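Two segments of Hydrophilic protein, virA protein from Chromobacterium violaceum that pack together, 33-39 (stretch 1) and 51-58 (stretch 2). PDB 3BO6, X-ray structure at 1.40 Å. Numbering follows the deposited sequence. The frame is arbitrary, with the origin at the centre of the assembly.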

ATOM      1  N   GLU A  33      12.310   6.378  10.186  1.00  6.99           N
ATOM      2  CA  GLU A  33      12.773   5.720   8.965  1.00  8.51           C
ATOM      3  C   GLU A  33      13.931   4.774   9.217  1.00  9.03           C
ATOM      4  O   GLU A  33      14.801   5.013  10.071  1.00 10.23           O
ATOM      5  CB  GLU A  33      13.147   6.745   7.897  1.00  7.15           C
ATOM      6  CG  GLU A  33      11.935   7.464   7.351  1.00  7.09           C
ATOM      7  CD  GLU A  33      12.270   8.409   6.237  1.00  9.91           C
ATOM      8  OE1 GLU A  33      11.370   8.700   5.416  1.00  8.98           O
ATOM      9  OE2 GLU A  33      13.423   8.882   6.190  1.00 17.72           O
ATOM     10  N   ALA A  34      13.933   3.684   8.468  1.00  8.24           N
ATOM     11  CA  ALA A  34      15.060   2.768   8.494  1.00  7.77           C
ATOM     12  C   ALA A  34      16.244   3.343   7.729  1.00 12.69           C
ATOM     13  O   ALA A  34      16.119   3.724   6.564  1.00 20.44           O
ATOM     14  CB  ALA A  34      14.651   1.436   7.870  1.00  9.21           C
ATOM     15  N   LEU A  35      17.392   3.378   8.393  1.00 16.70           N
ATOM     16  CA  LEU A  35      18.691   3.524   7.741  1.00 23.17           C
ATOM     17  C   LEU A  35      19.237   2.132   7.373  1.00 14.98           C
ATOM     18  O   LEU A  35      18.909   1.147   8.035  1.00 30.25           O
ATOM     19  CB  LEU A  35      19.660   4.220   8.698  1.00 36.10           C
ATOM     20  CG  LEU A  35      19.983   3.533  10.039  1.00 48.52           C
ATOM     21  CD1 LEU A  35      18.728   3.062  10.792  1.00 47.49           C
ATOM     22  CD2 LEU A  35      20.971   2.377   9.873  1.00 53.47           C
ATOM     23  N   ASP A  36      20.044   2.041   6.324  1.00 33.45           N
ATOM     24  CA  ASP A  36      20.703   0.775   5.991  1.00 35.82           C
ATOM     25  C   ASP A  36      19.796  -0.214   5.260  1.00 29.60           C
ATOM     26  O   ASP A  36      20.051  -1.419   5.250  1.00 36.77           O
ATOM     27  CB  ASP A  36      21.280   0.111   7.249  1.00 40.86           C
ATOM     28  CG  ASP A  36      22.009  -1.182   6.941  1.00 51.99           C
ATOM     29  OD1 ASP A  36      22.791  -1.204   5.968  1.00 56.92           O
ATOM     30  OD2 ASP A  36      21.794  -2.177   7.665  1.00 54.21           O
ATOM     31  N   ALA A  37      18.741   0.297   4.646  1.00 16.32           N
ATOM     32  CA  ALA A  37      17.831  -0.535   3.869  1.00 13.57           C
ATOM     33  C   ALA A  37      18.506  -0.903   2.549  1.00 12.86           C
ATOM     34  O   ALA A  37      19.476  -0.253   2.158  1.00 12.26           O
ATOM     35  CB  ALA A  37      16.528   0.219   3.620  1.00 14.85           C
ATOM     36  N   PRO A  38      18.004  -1.941   1.858  1.00 11.98           N
ATOM     37  CA  PRO A  38      18.556  -2.254   0.539  1.00 10.00           C
ATOM     38  C   PRO A  38      18.285  -1.107  -0.427  1.00  8.84           C
ATOM     39  O   PRO A  38      17.364  -0.305  -0.184  1.00 10.01           O
ATOM     40  CB  PRO A  38      17.740  -3.489   0.098  1.00 13.96           C
ATOM     41  CG  PRO A  38      17.139  -4.028   1.333  1.00 17.62           C
ATOM     42  CD  PRO A  38      16.927  -2.867   2.243  1.00 11.84           C
ATOM     43  N   ASP A  39      19.062  -1.001  -1.501  1.00 10.61           N
ATOM     44  CA  ASP A  39      18.610  -0.153  -2.597  1.00 10.11           C
ATOM     45  C   ASP A  39      17.841  -0.999  -3.609  1.00  9.79           C
ATOM     46  O   ASP A  39      17.678  -2.208  -3.423  1.00  8.56           O
ATOM     47  CB  ASP A  39      19.746   0.681  -3.225  1.00 11.55           C
ATOM     48  CG  ASP A  39      20.780  -0.158  -3.954  1.00 11.88           C
ATOM     49  OD1 ASP A  39      20.604  -1.383  -4.081  1.00 12.28           O
ATOM     50  OD2 ASP A  39      21.783   0.443  -4.392  1.00 16.45           O
ATOM     51  N   MET A  51      17.252 -10.662   4.043  1.00 12.13           N
ATOM     52  CA  MET A  51      16.573  -9.944   5.127  1.00 12.94           C
ATOM     53  C   MET A  51      17.081  -8.514   5.260  1.00 11.62           C
ATOM     54  O   MET A  51      18.280  -8.245   5.084  1.00 14.81           O
ATOM     55  CB  MET A  51      16.821 -10.623   6.481  1.00 16.97           C
ATOM     56  CG  MET A  51      16.291 -12.024   6.636  1.00 16.05           C
ATOM     57  SD  MET A  51      14.503 -12.069   6.866  1.00 20.02           S
ATOM     58  CE  MET A  51      14.228 -10.859   8.162  1.00 14.14           C
ATOM     59  N   SER A  52      16.171  -7.603   5.597  1.00 10.67           N
ATOM     60  CA  SER A  52      16.559  -6.265   6.032  1.00 10.02           C
ATOM     61  C   SER A  52      15.498  -5.706   6.965  1.00 11.23           C
ATOM     62  O   SER A  52      14.308  -5.763   6.648  1.00 10.48           O
ATOM     63  CB  SER A  52      16.757  -5.338   4.840  1.00 15.85           C
ATOM     64  OG  SER A  52      17.195  -4.058   5.286  1.00 16.90           O
ATOM     65  N   GLN A  53      15.927  -5.181   8.109  1.00 11.19           N
ATOM     66  CA  GLN A  53      15.031  -4.540   9.070  1.00  9.22           C
ATOM     67  C   GLN A  53      13.867  -5.428   9.494  1.00  7.95           C
ATOM     68  O   GLN A  53      12.762  -4.944   9.745  1.00  9.56           O
ATOM     69  CB  GLN A  53      14.506  -3.218   8.502  1.00 13.50           C
ATOM     70  CG  GLN A  53      15.617  -2.211   8.191  1.00 20.48           C
ATOM     71  CD  GLN A  53      16.178  -1.566   9.444  1.00 23.62           C
ATOM     72  OE1 GLN A  53      15.623  -1.718  10.532  1.00 25.65           O
ATOM     73  NE2 GLN A  53      17.277  -0.837   9.296  1.00 26.50           N
ATOM     74  N   GLY A  54      14.105  -6.733   9.552  1.00  9.29           N
ATOM     75  CA  GLY A  54      13.051  -7.656   9.949  1.00 10.48           C
ATOM     76  C   GLY A  54      12.059  -8.023   8.856  1.00  8.85           C
ATOM     77  O   GLY A  54      11.099  -8.757   9.115  1.00 11.21           O
ATOM     78  N   PHE A  55      12.295  -7.534   7.637  1.00  8.50           N
ATOM     79  CA  PHE A  55      11.495  -7.912   6.476  1.00  6.75           C
ATOM     80  C   PHE A  55      12.234  -9.008   5.694  1.00  7.36           C
ATOM     81  O   PHE A  55      13.422  -8.865   5.386  1.00  9.26           O
ATOM     82  CB  PHE A  55      11.261  -6.692   5.559  1.00  7.23           C
ATOM     83  CG  PHE A  55      10.217  -5.724   6.056  1.00  5.04           C
ATOM     84  CD1 PHE A  55      10.511  -4.794   7.050  1.00  6.47           C
ATOM     85  CD2 PHE A  55       8.936  -5.729   5.516  1.00  9.27           C
ATOM     86  CE1 PHE A  55       9.531  -3.902   7.494  1.00  6.38           C
ATOM     87  CE2 PHE A  55       7.975  -4.844   5.946  1.00  7.69           C
ATOM     88  CZ  PHE A  55       8.258  -3.936   6.938  1.00  6.72           C
ATOM     89  N   GLN A  56      11.547 -10.109   5.409  1.00  6.85           N
ATOM     90  CA  GLN A  56      12.047 -11.128   4.495  1.00  6.70           C
ATOM     91  C   GLN A  56      11.918 -10.614   3.071  1.00  8.02           C
ATOM     92  O   GLN A  56      10.863 -10.099   2.690  1.00  9.76           O
ATOM     93  CB  GLN A  56      11.223 -12.405   4.653  1.00  9.06           C
ATOM     94  CG  GLN A  56      11.255 -12.991   6.064  1.00 18.58           C
ATOM     95  CD  GLN A  56      10.502 -14.306   6.192  1.00 32.72           C
ATOM     96  OE1 GLN A  56      10.516 -14.943   7.242  1.00 36.96           O
ATOM     97  NE2 GLN A  56       9.846 -14.718   5.120  1.00 42.44           N
ATOM     98  N   LEU A  57      12.985 -10.751   2.281  1.00  9.00           N
ATOM     99  CA  LEU A  57      12.993 -10.272   0.906  1.00  7.31           C
ATOM    100  C   LEU A  57      13.088 -11.434  -0.075  1.00  8.38           C
ATOM    101  O   LEU A  57      13.825 -12.395   0.167  1.00 10.34           O
ATOM    102  CB  LEU A  57      14.175  -9.336   0.669  1.00 12.00           C
ATOM    103  CG  LEU A  57      14.443  -8.259   1.721  1.00  8.67           C
ATOM    104  CD1 LEU A  57      15.689  -7.457   1.339  1.00 13.54           C
ATOM    105  CD2 LEU A  57      13.232  -7.336   1.831  1.00 11.27           C
ATOM    106  N   GLU A  58      12.387 -11.322  -1.199  1.00  7.75           N
ATOM    107  CA  GLU A  58      12.398 -12.375  -2.216  1.00  9.47           C
ATOM    108  C   GLU A  58      12.377 -11.779  -3.604  1.00 10.92           C
ATOM    109  O   GLU A  58      11.605 -10.863  -3.882  1.00 10.60           O
ATOM    110  CB  GLU A  58      11.182 -13.287  -2.044  1.00 17.37           C
ATOM    111  CG  GLU A  58      11.051 -13.896  -0.663  1.00 33.34           C
ATOM    112  CD  GLU A  58       9.634 -14.337  -0.363  1.00 44.36           C
ATOM    113  OE1 GLU A  58       9.456 -15.234   0.486  1.00 46.04           O
ATOM    114  OE2 GLU A  58       8.697 -13.787  -0.980  1.00 46.99           O
TER
HETATM  115  O   HOH W   1      20.070  -4.735   5.240  1.00 36.94           O

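A tight hairpin can serve as a docking surface for a segment that has no regular structure of its own, and the packing of residues 33-39 against residues 51-58 illustrates how modest such a contact may be: 236 Å² is buried, counting both sides. Stretch 2 enters as a strand. Met-51 points its CA-to-CB bond away from the partner, and the alternation of the strand then turns Ser-52 toward it. With chi1 in the t well, Ser-52 brings OG to 3.3 Å from CD of Pro-38, a van der Waals contact that a small side chain can make without holding the backbones apart; the CA atoms of Ser-52 and Ala-37 lie 6.3 Å from each other. The same OG is 3.0 Å from O of water 1, whose O in turn donates a weak hydrogen bond to O of Asp-36 at 3.3 Å, so a solvent molecule links two polar atoms.

Gln-53 follows in the type I' turn and has the largest covered area, 70 Å². Its chi1 and chi2, both m, fold the side chain so that CD lies 3.7 Å from CB of Ala-34 while NE2 reaches O of Leu-35 at 2.9 Å. This is the one direct hydrogen bond across the interface, and it is weak, the angle at the hydrogen being only 116°. A long amide suits this place because it combines apolar packing with a donor for a backbone carbonyl.

Gly-54 makes no contact; its positive phi of 81° meets the demands of the turn, where a CB would be jammed against O of Gln-53. Paired hydrogen bonds between Ser-52 and Phe-55 close the hairpin. Beyond Phe-55 and Gln-56, buried Leu-57 turns toward stretch 1, its CD1 packing 3.7 Å from CG of Pro-38, apolar against apolar.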